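Local structure of solute-binding protein (Thermoactinomyces vulgaris, 2ZYO) at residues K37-A40 with G41-T44; V56-L59 with K60-E63; P293-A296 with T297-M300. The protein binds maltodextrins such as maltotetraose, and probably cyclodextrins, and probably serves as the extracellular solute-binding component of a sugar uptake system. All coordinates share one frame; numbering follows the deposited sequence.

Contact 1 (K37-A40 with G41-T44)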
loop_
_atom_site.group_PDB
_atom_site.type_symbol
_atom_site.label_atom_id
_atom_site.label_comp_id
_atom_site.label_asym_id
_atom_site.label_seq_id
_atom_site.Cartn_x
_atom_site.Cartn_y
_atom_site.Cartn_z
ATOM N N LYS A 37 11.355 -9.746 16.825
ATOM C CA LYS A 37 12.232 -10.191 17.909
ATOM C C LYS A 37 12.141 -11.707 18.107
ATOM O O LYS A 37 13.154 -12.363 18.354
ATOM C CB LYS A 37 11.920 -9.449 19.215
ATOM C CG LYS A 37 12.361 -7.987 19.225
ATOM C CD LYS A 37 12.162 -7.354 20.599
ATOM C CE LYS A 37 12.502 -5.866 20.603
ATOM N NZ LYS A 37 13.922 -5.562 20.272
ATOM N N LYS A 38 10.933 -12.258 17.977
ATOM C CA LYS A 38 10.730 -13.701 18.104
ATOM C C LYS A 38 11.512 -14.472 17.040
ATOM O O LYS A 38 12.275 -15.391 17.360
ATOM C CB LYS A 38 9.241 -14.064 18.021
ATOM C CG LYS A 38 8.983 -15.567 18.031
ATOM C CD LYS A 38 7.562 -15.906 17.615
ATOM C CE LYS A 38 7.387 -17.405 17.410
ATOM N NZ LYS A 38 7.594 -18.196 18.659
ATOM N N TRP A 39 11.323 -14.093 15.781
ATOM C CA TRP A 39 11.936 -14.832 14.681
ATOM C C TRP A 39 13.430 -14.571 14.528
ATOM O O TRP A 39 14.175 -15.478 14.147
ATOM C CB TRP A 39 11.135 -14.651 13.388
ATOM C CG TRP A 39 9.824 -15.341 13.535
ATOM C CD1 TRP A 39 8.611 -14.764 13.773
ATOM C CD2 TRP A 39 9.606 -16.755 13.542
ATOM N NE1 TRP A 39 7.644 -15.731 13.899
ATOM C CE2 TRP A 39 8.227 -16.963 13.760
ATOM C CE3 TRP A 39 10.440 -17.868 13.370
ATOM C CZ2 TRP A 39 7.660 -18.240 13.806
ATOM C CZ3 TRP A 39 9.877 -19.137 13.419
ATOM C CH2 TRP A 39 8.498 -19.310 13.636
ATOM N N ALA A 40 13.869 -13.357 14.858
ATOM C CA ALA A 40 15.299 -13.080 14.995
ATOM C C ALA A 40 15.888 -14.001 16.061
ATOM O O ALA A 40 16.960 -14.581 15.872
ATOM C CB ALA A 40 15.531 -11.634 15.358
ATOM N N GLY A 41 15.165 -14.149 17.171
ATOM C CA GLY A 41 15.567 -15.051 18.251
ATOM C C GLY A 41 15.733 -16.491 17.795
ATOM O O GLY A 41 16.704 -17.158 18.172
ATOM N N GLU A 42 14.790 -16.965 16.982
ATOM C CA GLU A 42 14.857 -18.319 16.419
ATOM C C GLU A 42 16.041 -18.493 15.464
ATOM O O GLU A 42 16.661 -19.555 15.436
ATOM C CB GLU A 42 13.548 -18.695 15.713
ATOM C CG GLU A 42 12.353 -18.903 16.650
ATOM C CD GLU A 42 12.466 -20.152 17.520
ATOM O OE1 GLU A 42 13.164 -21.117 17.131
ATOM O OE2 GLU A 42 11.840 -20.174 18.599
ATOM N N PHE A 43 16.350 -17.454 14.687
ATOM C CA PHE A 43 17.528 -17.476 13.814
ATOM C C PHE A 43 18.807 -17.604 14.639
ATOM O O PHE A 43 19.693 -18.389 14.303
ATOM C CB PHE A 43 17.580 -16.227 12.926
ATOM C CG PHE A 43 18.700 -16.241 11.915
ATOM C CD1 PHE A 43 18.540 -16.869 10.685
ATOM C CD2 PHE A 43 19.913 -15.615 12.192
ATOM C CE1 PHE A 43 19.574 -16.878 9.745
ATOM C CE2 PHE A 43 20.951 -15.623 11.263
ATOM C CZ PHE A 43 20.779 -16.255 10.038
ATOM N N THR A 44 18.888 -16.833 15.722
ATOM C CA THR A 44 20.029 -16.883 16.636
ATOM C C THR A 44 20.172 -18.268 17.270
ATOM O O THR A 44 21.278 -18.808 17.366
ATOM C CB THR A 44 19.906 -15.796 17.724
ATOM O OG1 THR A 44 19.975 -14.506 17.104
ATOM C CG2 THR A 44 21.019 -15.917 18.748
HETATM O O HOH W 1 10.198 -18.471 19.661
#

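Contact 2 (V56-L59 with K60-E63)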
loop_
_atom_site.group_PDB
_atom_site.type_symbol
_atom_site.label_atom_id
_atom_site.label_comp_id
_atom_site.label_asym_id
_atom_site.label_seq_id
_atom_site.Cartn_x
_atom_site.Cartn_y
_atom_site.Cartn_z
ATOM N N VAL A 56 13.071 1.257 15.239
ATOM C CA VAL A 56 13.116 2.460 14.403
ATOM C C VAL A 56 11.839 2.537 13.570
ATOM O O VAL A 56 11.485 1.582 12.869
ATOM C CB VAL A 56 14.342 2.504 13.446
ATOM C CG1 VAL A 56 14.420 3.860 12.751
ATOM C CG2 VAL A 56 15.650 2.225 14.184
ATOM N N ALA A 57 11.153 3.676 13.651
ATOM C CA ALA A 57 9.904 3.884 12.926
ATOM C C ALA A 57 10.110 3.674 11.432
ATOM O O ALA A 57 11.118 4.108 10.875
ATOM C CB ALA A 57 9.366 5.275 13.194
ATOM N N LEU A 58 9.156 2.999 10.797
ATOM C CA LEU A 58 9.239 2.681 9.370
ATOM C C LEU A 58 9.646 3.871 8.504
ATOM O O LEU A 58 10.587 3.776 7.714
ATOM C CB LEU A 58 7.914 2.093 8.873
ATOM C CG LEU A 58 7.746 0.575 8.732
ATOM C CD1 LEU A 58 8.579 -0.237 9.720
ATOM C CD2 LEU A 58 6.272 0.225 8.851
ATOM N N LEU A 59 8.957 4.997 8.675
ATOM C CA LEU A 59 9.190 6.169 7.834
ATOM C C LEU A 59 10.389 7.018 8.266
ATOM O O LEU A 59 10.648 8.073 7.685
ATOM C CB LEU A 59 7.916 7.019 7.716
ATOM C CG LEU A 59 6.720 6.364 7.010
ATOM C CD1 LEU A 59 5.532 7.311 6.984
ATOM C CD2 LEU A 59 7.067 5.894 5.593
ATOM N N LYS A 60 11.119 6.544 9.273
ATOM C CA LYS A 60 12.355 7.191 9.713
ATOM C C LYS A 60 13.599 6.390 9.338
ATOM O O LYS A 60 14.720 6.899 9.425
ATOM C CB LYS A 60 12.327 7.429 11.224
ATOM C CG LYS A 60 11.334 8.494 11.653
ATOM C CD LYS A 60 11.582 8.927 13.082
ATOM C CE LYS A 60 10.555 9.953 13.532
ATOM N NZ LYS A 60 10.687 11.251 12.809
ATOM N N GLN A 61 13.397 5.146 8.910
ATOM C CA GLN A 61 14.510 4.231 8.648
ATOM C C GLN A 61 15.401 4.652 7.482
ATOM O O GLN A 61 16.624 4.518 7.555
ATOM C CB GLN A 61 14.003 2.804 8.441
ATOM C CG GLN A 61 13.543 2.131 9.723
ATOM C CD GLN A 61 13.418 0.625 9.600
ATOM O OE1 GLN A 61 14.046 0.000 8.742
ATOM N NE2 GLN A 61 12.610 0.032 10.467
ATOM N N GLN A 62 14.787 5.154 6.413
ATOM C CA GLN A 62 15.532 5.579 5.233
ATOM C C GLN A 62 16.485 6.729 5.573
ATOM O O GLN A 62 17.664 6.696 5.208
ATOM C CB GLN A 62 14.575 5.957 4.097
ATOM C CG GLN A 62 15.185 5.835 2.712
ATOM C CD GLN A 62 14.165 5.874 1.583
ATOM O OE1 GLN A 62 13.010 5.467 1.743
ATOM N NE2 GLN A 62 14.599 6.346 0.424
ATOM N N GLU A 63 15.974 7.727 6.294
ATOM C CA GLU A 63 16.782 8.857 6.755
ATOM C C GLU A 63 17.879 8.422 7.728
ATOM O O GLU A 63 19.015 8.894 7.638
ATOM C CB GLU A 63 15.895 9.926 7.402
ATOM C CG GLU A 63 15.083 10.749 6.409
ATOM C CD GLU A 63 13.888 11.439 7.048
ATOM O OE1 GLU A 63 13.062 10.747 7.689
ATOM O OE2 GLU A 63 13.764 12.674 6.899
HETATM O O HOH W 2 11.980 5.391 6.008
HETATM O O HOH W 3 13.187 8.136 6.375
#

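Contact 3 (P293-A296 with T297-M300)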
loop_
_atom_site.group_PDB
_atom_site.type_symbol
_atom_site.label_atom_id
_atom_site.label_comp_id
_atom_site.label_asym_id
_atom_site.label_seq_id
_atom_site.Cartn_x
_atom_site.Cartn_y
_atom_site.Cartn_z
ATOM N N PRO A 293 26.265 -9.460 3.204
ATOM C CA PRO A 293 25.093 -9.605 2.335
ATOM C C PRO A 293 24.544 -11.037 2.261
ATOM O O PRO A 293 23.326 -11.226 2.291
ATOM C CB PRO A 293 25.608 -9.147 0.963
ATOM C CG PRO A 293 27.091 -9.275 1.043
ATOM C CD PRO A 293 27.428 -8.941 2.457
ATOM N N LYS A 294 25.422 -12.034 2.181
ATOM C CA LYS A 294 24.972 -13.426 2.054
ATOM C C LYS A 294 24.283 -13.937 3.317
ATOM O O LYS A 294 23.206 -14.530 3.244
ATOM C CB LYS A 294 26.121 -14.351 1.645
ATOM C CG LYS A 294 26.663 -14.072 0.252
ATOM C CD LYS A 294 27.783 -15.033 -0.106
ATOM C CE LYS A 294 28.330 -14.745 -1.495
ATOM N NZ LYS A 294 29.474 -15.641 -1.839
ATOM N N TYR A 295 24.904 -13.708 4.472
ATOM C CA TYR A 295 24.308 -14.099 5.746
ATOM C C TYR A 295 23.039 -13.302 6.056
ATOM O O TYR A 295 22.058 -13.864 6.547
ATOM C CB TYR A 295 25.314 -13.956 6.889
ATOM C CG TYR A 295 26.227 -15.149 7.071
ATOM C CD1 TYR A 295 27.485 -15.191 6.464
ATOM C CD2 TYR A 295 25.840 -16.229 7.865
ATOM C CE1 TYR A 295 28.333 -16.286 6.643
ATOM C CE2 TYR A 295 26.679 -17.327 8.047
ATOM C CZ TYR A 295 27.920 -17.346 7.434
ATOM O OH TYR A 295 28.747 -18.431 7.621
ATOM N N ALA A 296 23.056 -12.002 5.762
ATOM C CA ALA A 296 21.878 -11.159 5.984
ATOM C C ALA A 296 20.702 -11.592 5.115
ATOM O O ALA A 296 19.553 -11.516 5.544
ATOM C CB ALA A 296 22.206 -9.691 5.751
ATOM N N THR A 297 20.998 -12.057 3.901
ATOM C CA THR A 297 19.967 -12.547 2.984
ATOM C C THR A 297 19.388 -13.878 3.467
ATOM O O THR A 297 18.204 -14.155 3.268
ATOM C CB THR A 297 20.499 -12.651 1.538
ATOM O OG1 THR A 297 20.954 -11.362 1.112
ATOM C CG2 THR A 297 19.416 -13.129 0.578
ATOM N N GLU A 298 20.224 -14.695 4.109
ATOM C CA GLU A 298 19.748 -15.909 4.765
ATOM C C GLU A 298 18.812 -15.571 5.928
ATOM O O GLU A 298 17.781 -16.217 6.104
ATOM C CB GLU A 298 20.917 -16.788 5.220
ATOM C CG GLU A 298 21.636 -17.443 4.047
ATOM C CD GLU A 298 22.921 -18.152 4.425
ATOM O OE1 GLU A 298 23.457 -17.907 5.527
ATOM O OE2 GLU A 298 23.404 -18.953 3.593
ATOM N N LEU A 299 19.167 -14.550 6.709
ATOM C CA LEU A 299 18.281 -14.065 7.766
ATOM C C LEU A 299 16.964 -13.551 7.180
ATOM O O LEU A 299 15.888 -13.853 7.697
ATOM C CB LEU A 299 18.969 -12.978 8.607
ATOM C CG LEU A 299 18.127 -12.203 9.630
ATOM C CD1 LEU A 299 17.529 -13.103 10.713
ATOM C CD2 LEU A 299 18.964 -11.105 10.251
ATOM N N MET A 300 17.056 -12.785 6.095
ATOM C CA MET A 300 15.871 -12.241 5.436
ATOM C C MET A 300 14.898 -13.342 5.019
ATOM O O MET A 300 13.685 -13.199 5.175
ATOM C CB MET A 300 16.262 -11.407 4.219
ATOM C CG MET A 300 15.080 -10.691 3.584
ATOM S SD MET A 300 15.444 -9.912 2.005
ATOM C CE MET A 300 16.496 -8.553 2.521
#

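Contact 1 (K37-A40 with G41-T44)
The side chains of W39 and E42 cross at a slant. CG of E42 approaches the benzo part of the indole obliquely, 3.9 Å from W39 CE3, and the carboxylate plane is turned 55° from the ring. One face of the indole carries the end of K38, whose CE lies 3.5 Å above the ring plane, offset toward the rim. NE1 of W39 is hydrogen-bonded to OG of S311, on helix 306-316. All this sits on helix 30-47, the helix of the beta-alpha-beta unit that joins the parallel strands 20-25 and 50-55. The residues are one helical turn apart, and regular i to i+4 bonds run through the turn, such as F43 N to W39 O at 3.0 Å.

In E42, chi1 of -70° sets CG beside the backbone N, near W39 CE3 and also 3.6 Å from K38 O. Chi2 of -69° bends the chain beyond CG. The opposite charges of K38 and E42 do not touch, NZ and OE2 being 4.7 Å apart.

Another side of the helix faces strand 50-55. A40, F43 and T44 all pack on V51 of that strand, and the F43 ring meets F302 edge-to-face. OG1 of T44 is bonded to the backbone O of I49, just before the strand. On the outer side a water bridges the two charged ends: it accepts from K38 NZ at 2.8 Å and donates to E42 OE2 at 2.6 Å.

Contact 2 (V56-L59 with K60-E63)
Q61 reaches back to V56 with its amide. NE2 donates to V56 O at 3.1 Å, in a nearly straight bond with an N-H...O angle of 166°. The acceptor lies close to the amide plane of Q61, but the donor sits above the carbonyl plane of V56, 37° out of it. The aliphatic part of the same side chain meets V56 as well, Q61 CG lying 3.6 Å from V56 CG1. There the two side chains cross. L58 instead runs beside Q61, pointing the same way, with CD1 near NE2.

Torsions explain the reach. Q61 CG is anti to the carbonyl carbon, chi1 -73°, and the chain is extended beyond it, which carries the amide back past A57 O to V56.

A57-K60 form a type I beta turn, closed by K60 N donating to A57 O at 2.9 Å. Q61 N makes a weak bond to L58 O. These bonds fold the loop that follows strand 50-55 into the start of helix 61-71. Two waters bridge the loop carbonyls to N-H groups of the helix's first turn. One receives from Q62 N and donates to L58 O at 2.7 Å. The other receives from E63 N and donates both to L59 O and to OE1 of E63.

Farther out, OE1 of Q61 accepts from T79 N on strand 77-81. V56 is paired through its backbone with E25 of strand 20-25, and its side chain touches W24. Both the donor and the acceptor of the buried Q61 amide thus have backbone partners. This implies a fixed amide rotation, with NE2 toward the loop and OE1 toward strand 77-81, and a polar link between them through one side chain.

Contact 3 (P293-A296 with T297-M300)
T297 bonds to P293 O twice. Its hydroxyl OG1 donates at 2.7 Å and its backbone N at 2.9 Å. The two donors reach the oxygen from opposite faces of the carbonyl plane, each tilted about 30° from it. With chi1 at -59°, OG1 stands anti to T297's own carbonyl carbon and beside the backbone N, which turns the hydroxyl back along the helix. This is the familiar way for a helical threonine to satisfy its hydroxyl on the preceding turn. The remaining backbone bonds follow the i to i+4 pattern, including L299 N to Y295 O at 3.0 Å.

These residues form the first turns of helix 293-302, which follows strand 278-287. The carboxylate of E15 receives the backbone N-H groups of K294 and Y295 at the N-terminal end of the helix.

Van der Waals contacts include the pair Y295 and E298, which lie side by side and point the same way. OE1 of E298 approaches the ring obliquely, 3.7 Å from Y295 CD2, with ring and carboxylate planes 78° apart. The aliphatic part of E298 runs over the preceding turn, its CG 3.4 Å from K294 O. Toward the sheets the packing is apolar. A296, L299 and M300 touch L77 of strand 77-81, L299 also touches L21 and V23 of strand 20-25, and M300 lies against W284.

Overall arrangement
Contacts 1 and 3 belong to two helices that pack together, with centres about 14 Å apart. F43 of contact 1 meets L299 of contact 3, F43 CG lying 3.6 Å from L299 CD1. Contact 2 touches neither. Its centre is about 21 Å from each, and its nearest atoms are about 9 Å from contact 1 and 11 Å from contact 3. Strand 20-25 links contacts 2 and 3, since V56 and Q61 lie on W24 while L299 packs on L21 and V23. Contact 2 is also near bound sugar: the L59 side chain is about 8 Å from a glucose unit, and Q62 touches R84 of the ligand pocket.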